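Local coordinates for kynurenine formamidase (Bacillus anthracis, PDB 4CO9), which catalyses the zinc-dependent hydrolysis of N-formyl-L-kynurenine to L-kynurenine and formate, the second step of tryptophan degradation through the kynurenine pathway, at residues W22-L33 / V44-T53; I142-V152 / L166-V177. All blocks are in the same frame, centred on the assembly; numbering follows the deposited sequence.

Interaction 1 (W22-L33 / V44-T53). With ZN (zinc ion), chain P.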
loop_
_atom_site.group_PDB
_atom_site.type_symbol
_atom_site.label_atom_id
_atom_site.label_comp_id
_atom_site.label_asym_id
_atom_site.label_seq_id
_atom_site.Cartn_x
_atom_site.Cartn_y
_atom_site.Cartn_z
ATOM N N TRP C 22 5.799 18.226 4.518
ATOM C CA TRP C 22 5.327 19.612 4.418
ATOM C C TRP C 22 5.827 20.359 5.663
ATOM O O TRP C 22 5.884 19.770 6.724
ATOM C CB TRP C 22 3.802 19.661 4.329
ATOM C CG TRP C 22 3.295 19.371 2.932
ATOM C CD1 TRP C 22 3.154 18.154 2.357
ATOM C CD2 TRP C 22 2.897 20.326 1.948
ATOM N NE1 TRP C 22 2.684 18.283 1.064
ATOM C CE2 TRP C 22 2.510 19.610 0.796
ATOM C CE3 TRP C 22 2.823 21.713 1.934
ATOM C CZ2 TRP C 22 2.063 20.240 -0.373
ATOM C CZ3 TRP C 22 2.367 22.347 0.775
ATOM C CH2 TRP C 22 1.996 21.610 -0.358
ATOM N N PRO C 23 6.180 21.651 5.542
ATOM C CA PRO C 23 6.659 22.423 6.687
ATOM C C PRO C 23 5.693 22.354 7.871
ATOM O O PRO C 23 4.488 22.564 7.705
ATOM C CB PRO C 23 6.727 23.856 6.148
ATOM C CG PRO C 23 6.886 23.700 4.679
ATOM C CD PRO C 23 6.212 22.426 4.289
ATOM N N GLY C 24 6.219 21.969 9.035
ATOM C CA GLY C 24 5.434 21.890 10.264
ATOM C C GLY C 24 4.606 20.612 10.455
ATOM O O GLY C 24 4.018 20.426 11.503
ATOM N N ASP C 25 4.536 19.766 9.424
ATOM C CA ASP C 25 3.683 18.586 9.418
ATOM C C ASP C 25 4.363 17.511 10.267
ATOM O O ASP C 25 5.521 17.667 10.616
ATOM C CB ASP C 25 3.500 18.116 7.979
ATOM C CG ASP C 25 2.270 17.261 7.792
ATOM O OD1 ASP C 25 1.577 16.991 8.814
ATOM O OD2 ASP C 25 2.035 16.841 6.624
ATOM N N THR C 26 3.636 16.457 10.623
ATOM C CA THR C 26 4.194 15.386 11.428
ATOM C C THR C 26 5.484 14.848 10.810
ATOM O O THR C 26 5.453 14.395 9.681
ATOM C CB THR C 26 3.198 14.204 11.516
ATOM O OG1 THR C 26 1.939 14.668 11.990
ATOM C CG2 THR C 26 3.713 13.129 12.440
ATOM N N PRO C 27 6.617 14.886 11.547
ATOM C CA PRO C 27 7.803 14.233 11.020
ATOM C C PRO C 27 7.623 12.722 10.907
ATOM O O PRO C 27 6.925 12.125 11.719
ATOM C CB PRO C 27 8.893 14.555 12.061
ATOM C CG PRO C 27 8.366 15.686 12.847
ATOM C CD PRO C 27 6.879 15.476 12.872
ATOM N N PHE C 28 8.226 12.118 9.896
ATOM C CA PHE C 28 8.132 10.675 9.741
ATOM C C PHE C 28 8.925 9.987 10.846
ATOM O O PHE C 28 10.037 10.382 11.126
ATOM C CB PHE C 28 8.686 10.207 8.400
ATOM C CG PHE C 28 8.623 8.705 8.230
ATOM C CD1 PHE C 28 9.622 7.858 8.730
ATOM C CD2 PHE C 28 7.530 8.135 7.596
ATOM C CE1 PHE C 28 9.522 6.485 8.583
ATOM C CE2 PHE C 28 7.425 6.767 7.449
ATOM C CZ PHE C 28 8.429 5.936 7.930
ATOM N N SER C 29 8.345 8.954 11.432
ATOM C CA SER C 29 9.004 8.191 12.476
ATOM C C SER C 29 8.715 6.698 12.350
ATOM O O SER C 29 7.570 6.297 12.490
ATOM C CB SER C 29 8.498 8.704 13.841
ATOM O OG SER C 29 8.972 7.893 14.872
ATOM N N TYR C 30 9.744 5.892 12.082
ATOM C CA TYR C 30 9.677 4.467 12.390
ATOM C C TYR C 30 10.636 4.181 13.538
ATOM O O TYR C 30 11.808 4.549 13.469
ATOM C CB TYR C 30 10.010 3.545 11.198
ATOM C CG TYR C 30 10.062 2.117 11.694
ATOM C CD1 TYR C 30 8.911 1.355 11.817
ATOM C CD2 TYR C 30 11.250 1.563 12.139
ATOM C CE1 TYR C 30 8.928 0.068 12.339
ATOM C CE2 TYR C 30 11.279 0.284 12.669
ATOM C CZ TYR C 30 10.131 -0.465 12.770
ATOM O OH TYR C 30 10.206 -1.741 13.304
ATOM N N GLU C 31 10.137 3.539 14.586
ATOM C CA GLU C 31 10.983 3.156 15.722
ATOM C C GLU C 31 10.654 1.748 16.208
ATOM O O GLU C 31 9.498 1.335 16.140
ATOM C CB GLU C 31 10.973 4.271 16.836
ATOM C CG GLU C 31 11.484 5.696 16.415
ATOM C CD GLU C 31 12.942 5.763 15.957
ATOM O OE1 GLU C 31 13.801 4.976 16.414
ATOM O OE2 GLU C 31 13.222 6.637 15.139
ATOM N N VAL C 32 11.683 1.022 16.653
ATOM C CA VAL C 32 11.519 -0.224 17.386
ATOM C C VAL C 32 11.271 0.154 18.845
ATOM O O VAL C 32 12.169 0.656 19.534
ATOM C CB VAL C 32 12.761 -1.136 17.294
ATOM C CG1 VAL C 32 12.546 -2.441 18.055
ATOM C CG2 VAL C 32 13.090 -1.428 15.845
ATOM N N LEU C 33 10.041 -0.015 19.292
ATOM C CA LEU C 33 9.680 0.299 20.681
ATOM C C LEU C 33 10.257 -0.702 21.660
ATOM O O LEU C 33 10.638 -0.356 22.772
ATOM C CB LEU C 33 8.179 0.280 20.892
ATOM C CG LEU C 33 7.308 1.348 20.242
ATOM C CD1 LEU C 33 5.835 1.213 20.615
ATOM C CD2 LEU C 33 7.827 2.723 20.608
ATOM N N VAL C 44 9.120 -5.025 18.022
ATOM C CA VAL C 44 7.815 -4.385 17.993
ATOM C C VAL C 44 8.020 -2.934 17.622
ATOM O O VAL C 44 8.661 -2.170 18.353
ATOM C CB VAL C 44 7.108 -4.519 19.347
ATOM C CG1 VAL C 44 5.785 -3.752 19.342
ATOM C CG2 VAL C 44 6.871 -6.000 19.627
ATOM N N GLY C 45 7.412 -2.558 16.510
ATOM C CA GLY C 45 7.674 -1.300 15.860
ATOM C C GLY C 45 6.512 -0.357 16.054
ATOM O O GLY C 45 5.407 -0.768 16.450
ATOM N N LYS C 46 6.777 0.913 15.803
ATOM C CA LYS C 46 5.718 1.894 15.718
ATOM C C LYS C 46 5.968 2.862 14.575
ATOM O O LYS C 46 7.044 3.405 14.470
ATOM C CB LYS C 46 5.672 2.628 17.038
ATOM C CG LYS C 46 4.646 3.739 17.116
ATOM C CD LYS C 46 4.743 4.406 18.474
ATOM C CE LYS C 46 3.630 5.388 18.685
ATOM N NZ LYS C 46 3.821 6.091 19.985
ATOM N N LEU C 47 4.937 3.078 13.760
ATOM C CA LEU C 47 4.967 3.974 12.627
ATOM C C LEU C 47 4.114 5.198 12.943
ATOM O O LEU C 47 2.930 5.073 13.301
ATOM C CB LEU C 47 4.420 3.260 11.390
ATOM C CG LEU C 47 4.337 4.026 10.065
ATOM C CD1 LEU C 47 5.731 4.426 9.599
ATOM C CD2 LEU C 47 3.651 3.159 9.029
ATOM N N THR C 48 4.720 6.375 12.811
ATOM C CA THR C 48 4.024 7.649 12.944
ATOM C C THR C 48 4.356 8.504 11.723
ATOM O O THR C 48 5.527 8.714 11.423
ATOM C CB THR C 48 4.483 8.380 14.222
ATOM O OG1 THR C 48 4.263 7.535 15.358
ATOM C CG2 THR C 48 3.676 9.668 14.430
ATOM N N MET C 49 3.346 9.003 11.023
ATOM C CA MET C 49 3.592 9.814 9.842
ATOM C C MET C 49 2.403 10.682 9.450
ATOM O O MET C 49 1.256 10.390 9.820
ATOM C CB MET C 49 3.955 8.911 8.644
ATOM C CG MET C 49 2.826 7.992 8.185
ATOM S SD MET C 49 3.343 6.735 6.966
ATOM C CE MET C 49 3.775 7.801 5.622
ATOM N N SER C 50 2.689 11.763 8.721
ATOM C CA SER C 50 1.651 12.465 7.974
ATOM C C SER C 50 1.226 11.592 6.813
ATOM O O SER C 50 2.052 10.908 6.221
ATOM C CB SER C 50 2.138 13.797 7.424
ATOM O OG SER C 50 1.165 14.364 6.549
ATOM N N ILE C 51 -0.057 11.640 6.483
ATOM C CA ILE C 51 -0.615 11.013 5.278
ATOM C C ILE C 51 0.145 11.432 3.998
ATOM O O ILE C 51 0.399 10.610 3.079
ATOM C CB ILE C 51 -2.111 11.382 5.207
ATOM C CG1 ILE C 51 -2.879 10.656 6.342
ATOM C CG2 ILE C 51 -2.689 11.048 3.838
ATOM C CD1 ILE C 51 -2.960 9.126 6.227
ATOM N N HIS C 52 0.546 12.694 3.961
ATOM C CA HIS C 52 1.130 13.273 2.758
ATOM C C HIS C 52 2.647 13.255 2.854
ATOM O O HIS C 52 3.314 14.284 2.789
ATOM C CB HIS C 52 0.574 14.689 2.563
ATOM C CG HIS C 52 -0.925 14.730 2.527
ATOM N ND1 HIS C 52 -1.650 14.756 1.352
ATOM C CD2 HIS C 52 -1.834 14.710 3.526
ATOM C CE1 HIS C 52 -2.942 14.746 1.626
ATOM N NE2 HIS C 52 -3.080 14.720 2.940
ATOM N N THR C 53 3.193 12.059 3.015
ATOM C CA THR C 53 4.627 11.844 3.098
ATOM C C THR C 53 4.981 10.828 2.047
ATOM O O THR C 53 4.340 9.798 1.953
ATOM C CB THR C 53 5.020 11.270 4.478
ATOM O OG1 THR C 53 4.524 12.134 5.489
ATOM C CG2 THR C 53 6.535 11.140 4.638
HETATM ZN ZN ZN P . -1.118 14.993 -0.759
HETATM O O HOH W 1 4.079 16.142 5.004
HETATM O O HOH W 2 7.198 6.025 15.487
HETATM O O HOH W 3 -1.619 16.975 -0.932
#
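Ser50 donates a hydrogen bond to Asp25, OG to OD2 at 2.6 Å, meeting the carboxylate on its syn side but 34° out of its plane. The same OG accepts from His52 N at 3.1 Å, an ST turn that bends the chain between strand 44-50 and the metal ligand. A water takes the N-H of Trp22 and donates to Asp25 OD2 and His52 O, so one carboxylate oxygen has two donors and ties both segments together. Trp22, a substrate-binding residue, brings the edge of its indole to His52, CD1 lying 3.9 Å from the carbonyl O. A type II turn from Trp22 to Asp25 sets this up. His52 ND1 binds one zinc at 2.2 Å, while its NE2 is hydrogen-bonded to Asp200; His56, Asp58 and Glu175 complete the protein ligands of this ion.

Away from the metal the segments become a two-stranded antiparallel beta ribbon, with Ser29-Thr48 and Glu31-Lys46 as hydrogen-bonded pairs and Tyr30-Leu47 and Val32-Gly45 as non-hydrogen-bonded ones. Just before the first pair, Phe28 swings its ring across Leu47 and alongside Met49: CZ meets Leu47 CD1 at 3.5 Å, CD2 meets Met49 CB at 3.8 Å, and the sulfur makes an oblique Met-aromatic contact. With CG anti to the backbone N (chi1 173°), Tyr30 lays its ring along the partner strand, OH 3.6 Å from Gly45 CA, and that hydroxyl is hydrogen-bonded to Asp200 of the second subunit. On the face that carries Ser29, Glu31, Lys46 and Thr48, a water joins Ser29 OG to Lys46 O, and Leu33 packs its branched end on the aliphatic chain of Lys46. Leu47, Thr48 and Met49 also pair antiparallel with a strand of the second subunit, carrying the sheet across the dimer interface.

Interaction 2 (I142-V152 / L166-V177); sequences IRLIGVDVPSV and LFKHSIHILENV. With ZN (zinc ion), chain O; ZN (zinc ion), chain P.
Glu175 reaches from the end of strand 172-175 past the loop that follows strand 144-147. Its CB lies 3.7 Å from Val149 O, and CG passes alongside Val147 and packs on Pro150 O. The chain, extended beyond CG (chi2 159°), then brings CD to the metals: OE1 bridges the two zinc ions, 2.4 Å from the zinc held by His52 and 2.6 Å from the zinc held by His163, which OE2 also binds at 2.1 Å; OE2 takes a weak bond from Val152 N as well. His56 and Asp58 complete the protein ligands of the pair.

The strands run parallel in a beta-alpha-beta unit whose helix, 161-168, ends in a Schellman motif at Ser170. His172 N to Arg143 O, 2.8 Å and straight, opens the backbone pairing; Asn176 N to Val149 O extends it into the loop. Leu166 of the helix packs on Ile145 of the sheet, CD1 to CG2 at 3.8 Å with the side chains crossing at about a right angle, and meets Val152 of the following loop tip to tip.

One carboxylate thus chelates one zinc unevenly, through a short and a long bond, and bridges to the other, its negative charge probably balancing part of the charge of the pair, which also shares a water that the metals would be expected to make more acidic and nucleophilic.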
loop_
_atom_site.group_PDB
_atom_site.type_symbol
_atom_site.label_atom_id
_atom_site.label_comp_id
_atom_site.label_asym_id
_atom_site.label_seq_id
_atom_site.Cartn_x
_atom_site.Cartn_y
_atom_site.Cartn_z
ATOM N N ILE C 142 -9.258 10.234 -18.868
ATOM C CA ILE C 142 -8.205 10.051 -17.880
ATOM C C ILE C 142 -8.799 10.151 -16.478
ATOM O O ILE C 142 -9.487 11.111 -16.166
ATOM C CB ILE C 142 -7.058 11.052 -18.110
ATOM C CG1 ILE C 142 -6.303 10.632 -19.376
ATOM C CG2 ILE C 142 -6.122 11.110 -16.910
ATOM C CD1 ILE C 142 -5.383 11.667 -19.945
ATOM N N ARG C 143 -8.517 9.141 -15.652
ATOM C CA ARG C 143 -9.085 9.019 -14.313
ATOM C C ARG C 143 -8.080 9.264 -13.191
ATOM O O ARG C 143 -8.471 9.402 -12.035
ATOM C CB ARG C 143 -9.680 7.631 -14.125
ATOM C CG ARG C 143 -10.714 7.222 -15.157
ATOM C CD ARG C 143 -11.052 5.753 -14.979
ATOM N NE ARG C 143 -12.015 5.560 -13.892
ATOM C CZ ARG C 143 -12.237 4.408 -13.265
ATOM N NH1 ARG C 143 -11.555 3.326 -13.599
ATOM N NH2 ARG C 143 -13.141 4.342 -12.292
ATOM N N LEU C 144 -6.800 9.298 -13.520
ATOM C CA LEU C 144 -5.764 9.508 -12.521
ATOM C C LEU C 144 -4.612 10.279 -13.128
ATOM O O LEU C 144 -4.154 9.979 -14.227
ATOM C CB LEU C 144 -5.268 8.163 -11.982
ATOM C CG LEU C 144 -4.034 8.186 -11.074
ATOM C CD1 LEU C 144 -4.310 8.627 -9.649
ATOM C CD2 LEU C 144 -3.363 6.827 -11.049
ATOM N N ILE C 145 -4.143 11.269 -12.378
ATOM C CA ILE C 145 -2.972 12.042 -12.726
ATOM C C ILE C 145 -1.959 11.885 -11.602
ATOM O O ILE C 145 -2.306 11.964 -10.409
ATOM C CB ILE C 145 -3.328 13.526 -13.001
ATOM C CG1 ILE C 145 -2.164 14.264 -13.647
ATOM C CG2 ILE C 145 -3.726 14.273 -11.735
ATOM C CD1 ILE C 145 -2.050 14.023 -15.125
ATOM N N GLY C 146 -0.708 11.632 -11.993
ATOM C CA GLY C 146 0.387 11.507 -11.043
ATOM C C GLY C 146 1.480 12.491 -11.381
ATOM O O GLY C 146 1.729 12.748 -12.562
ATOM N N VAL C 147 2.110 13.051 -10.353
ATOM C CA VAL C 147 3.220 13.971 -10.516
ATOM C C VAL C 147 4.418 13.582 -9.645
ATOM O O VAL C 147 4.247 12.994 -8.568
ATOM C CB VAL C 147 2.807 15.432 -10.215
ATOM C CG1 VAL C 147 1.804 15.905 -11.246
ATOM C CG2 VAL C 147 2.245 15.581 -8.810
ATOM N N ASP C 148 5.621 13.916 -10.110
ATOM C CA ASP C 148 6.844 13.609 -9.362
ATOM C C ASP C 148 7.258 14.728 -8.412
ATOM O O ASP C 148 8.446 14.916 -8.147
ATOM C CB ASP C 148 7.989 13.243 -10.313
ATOM C CG ASP C 148 8.354 14.365 -11.268
ATOM O OD1 ASP C 148 7.625 15.377 -11.328
ATOM O OD2 ASP C 148 9.365 14.214 -11.991
ATOM N N VAL C 149 6.270 15.454 -7.893
ATOM C CA VAL C 149 6.461 16.509 -6.902
ATOM C C VAL C 149 5.344 16.393 -5.844
ATOM O O VAL C 149 4.407 15.619 -6.022
ATOM C CB VAL C 149 6.452 17.909 -7.551
ATOM C CG1 VAL C 149 7.761 18.155 -8.279
ATOM C CG2 VAL C 149 5.277 18.050 -8.508
ATOM N N PRO C 150 5.454 17.124 -4.721
ATOM C CA PRO C 150 4.506 16.889 -3.605
ATOM C C PRO C 150 3.093 17.387 -3.813
ATOM O O PRO C 150 2.212 17.029 -3.036
ATOM C CB PRO C 150 5.132 17.655 -2.440
ATOM C CG PRO C 150 6.566 17.786 -2.791
ATOM C CD PRO C 150 6.614 17.917 -4.280
ATOM N N SER C 151 2.876 18.225 -4.818
ATOM C CA SER C 151 1.571 18.809 -5.019
ATOM C C SER C 151 1.253 19.057 -6.491
ATOM O O SER C 151 2.156 19.196 -7.319
ATOM C CB SER C 151 1.461 20.116 -4.250
ATOM O OG SER C 151 0.108 20.556 -4.214
ATOM N N VAL C 152 -0.040 19.092 -6.791
ATOM C CA VAL C 152 -0.529 19.542 -8.106
ATOM C C VAL C 152 -0.816 21.051 -8.123
ATOM O O VAL C 152 -1.054 21.615 -9.188
ATOM C CB VAL C 152 -1.786 18.772 -8.562
ATOM C CG1 VAL C 152 -1.466 17.294 -8.733
ATOM C CG2 VAL C 152 -2.950 18.978 -7.599
ATOM N N LEU C 166 -9.582 18.901 -10.524
ATOM C CA LEU C 166 -9.305 17.516 -10.878
ATOM C C LEU C 166 -10.380 16.602 -10.328
ATOM O O LEU C 166 -11.021 15.862 -11.086
ATOM C CB LEU C 166 -7.916 17.082 -10.390
ATOM C CG LEU C 166 -6.750 17.675 -11.171
ATOM C CD1 LEU C 166 -5.428 17.440 -10.447
ATOM C CD2 LEU C 166 -6.691 17.118 -12.581
ATOM N N PHE C 167 -10.635 16.681 -9.030
ATOM C CA PHE C 167 -11.652 15.813 -8.455
ATOM C C PHE C 167 -13.076 16.155 -8.956
ATOM O O PHE C 167 -13.902 15.253 -9.101
ATOM C CB PHE C 167 -11.523 15.642 -6.926
ATOM C CG PHE C 167 -10.711 14.409 -6.514
ATOM C CD1 PHE C 167 -11.273 13.146 -6.553
ATOM C CD2 PHE C 167 -9.389 14.520 -6.095
ATOM C CE1 PHE C 167 -10.547 12.023 -6.167
ATOM C CE2 PHE C 167 -8.656 13.399 -5.704
ATOM C CZ PHE C 167 -9.239 12.154 -5.740
ATOM N N LYS C 168 -13.341 17.420 -9.283
ATOM C CA LYS C 168 -14.626 17.805 -9.898
ATOM C C LYS C 168 -14.852 17.049 -11.206
ATOM O O LYS C 168 -15.993 16.840 -11.612
ATOM C CB LYS C 168 -14.639 19.302 -10.176
ATOM C CG LYS C 168 -16.006 19.944 -10.377
ATOM C CD LYS C 168 -15.870 21.411 -10.798
ATOM C CE LYS C 168 -16.831 22.332 -10.057
ATOM N NZ LYS C 168 -18.246 21.963 -10.256
ATOM N N HIS C 169 -13.763 16.690 -11.881
ATOM C CA HIS C 169 -13.821 15.973 -13.153
ATOM C C HIS C 169 -13.461 14.497 -13.022
ATOM O O HIS C 169 -13.085 13.864 -13.998
ATOM C CB HIS C 169 -12.909 16.648 -14.166
ATOM C CG HIS C 169 -13.407 17.983 -14.615
ATOM N ND1 HIS C 169 -13.140 19.144 -13.924
ATOM C CD2 HIS C 169 -14.165 18.340 -15.680
ATOM C CE1 HIS C 169 -13.706 20.162 -14.546
ATOM N NE2 HIS C 169 -14.336 19.701 -15.614
ATOM N N SER C 170 -13.581 13.974 -11.806
ATOM C CA SER C 170 -13.362 12.570 -11.506
ATOM C C SER C 170 -11.925 12.106 -11.745
ATOM O O SER C 170 -11.700 10.930 -11.979
ATOM C CB SER C 170 -14.359 11.694 -12.281
ATOM O OG SER C 170 -15.660 11.900 -11.776
ATOM N N ILE C 171 -10.972 13.033 -11.658
ATOM C CA ILE C 171 -9.565 12.711 -11.824
ATOM C C ILE C 171 -8.901 12.643 -10.453
ATOM O O ILE C 171 -8.868 13.616 -9.715
ATOM C CB ILE C 171 -8.813 13.746 -12.657
ATOM C CG1 ILE C 171 -9.484 13.901 -14.019
ATOM C CG2 ILE C 171 -7.352 13.338 -12.808
ATOM C CD1 ILE C 171 -8.940 15.047 -14.839
ATOM N N HIS C 172 -8.363 11.470 -10.152
ATOM C CA HIS C 172 -7.725 11.192 -8.884
ATOM C C HIS C 172 -6.272 11.637 -8.925
ATOM O O HIS C 172 -5.735 11.876 -9.989
ATOM C CB HIS C 172 -7.862 9.719 -8.590
ATOM C CG HIS C 172 -9.284 9.291 -8.415
ATOM N ND1 HIS C 172 -9.746 8.719 -7.254
ATOM C CD2 HIS C 172 -10.351 9.379 -9.240
ATOM C CE1 HIS C 172 -11.034 8.448 -7.380
ATOM N NE2 HIS C 172 -11.425 8.846 -8.571
ATOM N N ILE C 173 -5.659 11.755 -7.752
ATOM C CA ILE C 173 -4.371 12.430 -7.602
ATOM C C ILE C 173 -3.351 11.564 -6.887
ATOM O O ILE C 173 -3.610 11.062 -5.790
ATOM C CB ILE C 173 -4.533 13.750 -6.812
ATOM C CG1 ILE C 173 -5.429 14.714 -7.594
ATOM C CG2 ILE C 173 -3.169 14.397 -6.543
ATOM C CD1 ILE C 173 -5.877 15.923 -6.801
ATOM N N LEU C 174 -2.180 11.441 -7.513
ATOM C CA LEU C 174 -1.045 10.709 -6.988
ATOM C C LEU C 174 0.149 11.646 -6.992
ATOM O O LEU C 174 0.458 12.249 -8.015
ATOM C CB LEU C 174 -0.804 9.488 -7.880
ATOM C CG LEU C 174 0.493 8.703 -7.754
ATOM C CD1 LEU C 174 0.659 8.142 -6.346
ATOM C CD2 LEU C 174 0.516 7.595 -8.790
ATOM N N GLU C 175 0.814 11.785 -5.849
ATOM C CA GLU C 175 1.909 12.732 -5.682
ATOM C C GLU C 175 3.198 12.041 -5.242
ATOM O O GLU C 175 3.166 10.944 -4.664
ATOM C CB GLU C 175 1.509 13.821 -4.678
ATOM C CG GLU C 175 0.484 14.784 -5.250
ATOM C CD GLU C 175 -0.306 15.551 -4.205
ATOM O OE1 GLU C 175 -0.357 15.112 -3.034
ATOM O OE2 GLU C 175 -0.897 16.606 -4.576
ATOM N N ASN C 176 4.326 12.680 -5.552
ATOM C CA ASN C 176 5.661 12.198 -5.189
ATOM C C ASN C 176 6.065 10.846 -5.788
ATOM O O ASN C 176 6.783 10.077 -5.157
ATOM C CB ASN C 176 5.831 12.157 -3.661
ATOM C CG ASN C 176 6.071 13.530 -3.055
ATOM O OD1 ASN C 176 6.600 14.428 -3.704
ATOM N ND2 ASN C 176 5.703 13.688 -1.793
ATOM N N VAL C 177 5.635 10.551 -7.004
ATOM C CA VAL C 177 6.217 9.404 -7.700
ATOM C C VAL C 177 7.660 9.737 -8.098
ATOM O O VAL C 177 8.022 10.904 -8.166
ATOM C CB VAL C 177 5.406 8.922 -8.924
ATOM C CG1 VAL C 177 4.120 8.243 -8.479
ATOM C CG2 VAL C 177 5.121 10.049 -9.911
HETATM ZN ZN ZN O . -2.112 17.012 -2.897
HETATM ZN ZN ZN P . -1.118 14.993 -0.759
HETATM O O HOH W 4 -12.089 11.426 -15.308
HETATM O O HOH W 3 -1.619 16.975 -0.932
HETATM O O HOH W 5 -0.572 18.980 -2.487
#

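How the interactions relate
Interaction 2 lies in the core, its centre about 6 Å from the centre of the chain, and joins neighbouring parallel strands of the large mixed sheet; interaction 1, with its centre about 18 Å from it, builds a separate antiparallel ribbon that is only partly buried and engages the second subunit. Their chemistry follows: branched aliphatic packing under a helix, with a zinc-bridging carboxylate at the loop end, in 142-152/166-177, against polar side chains, waters and aromatic packing in 22-33/44-53. Although their centres are about 23 Å apart, the ends converge on the metal site, each contributing a ligand to the same zinc and sharing its bound water. Trp22 CZ2 touches Ser151 CB at 3.9 Å.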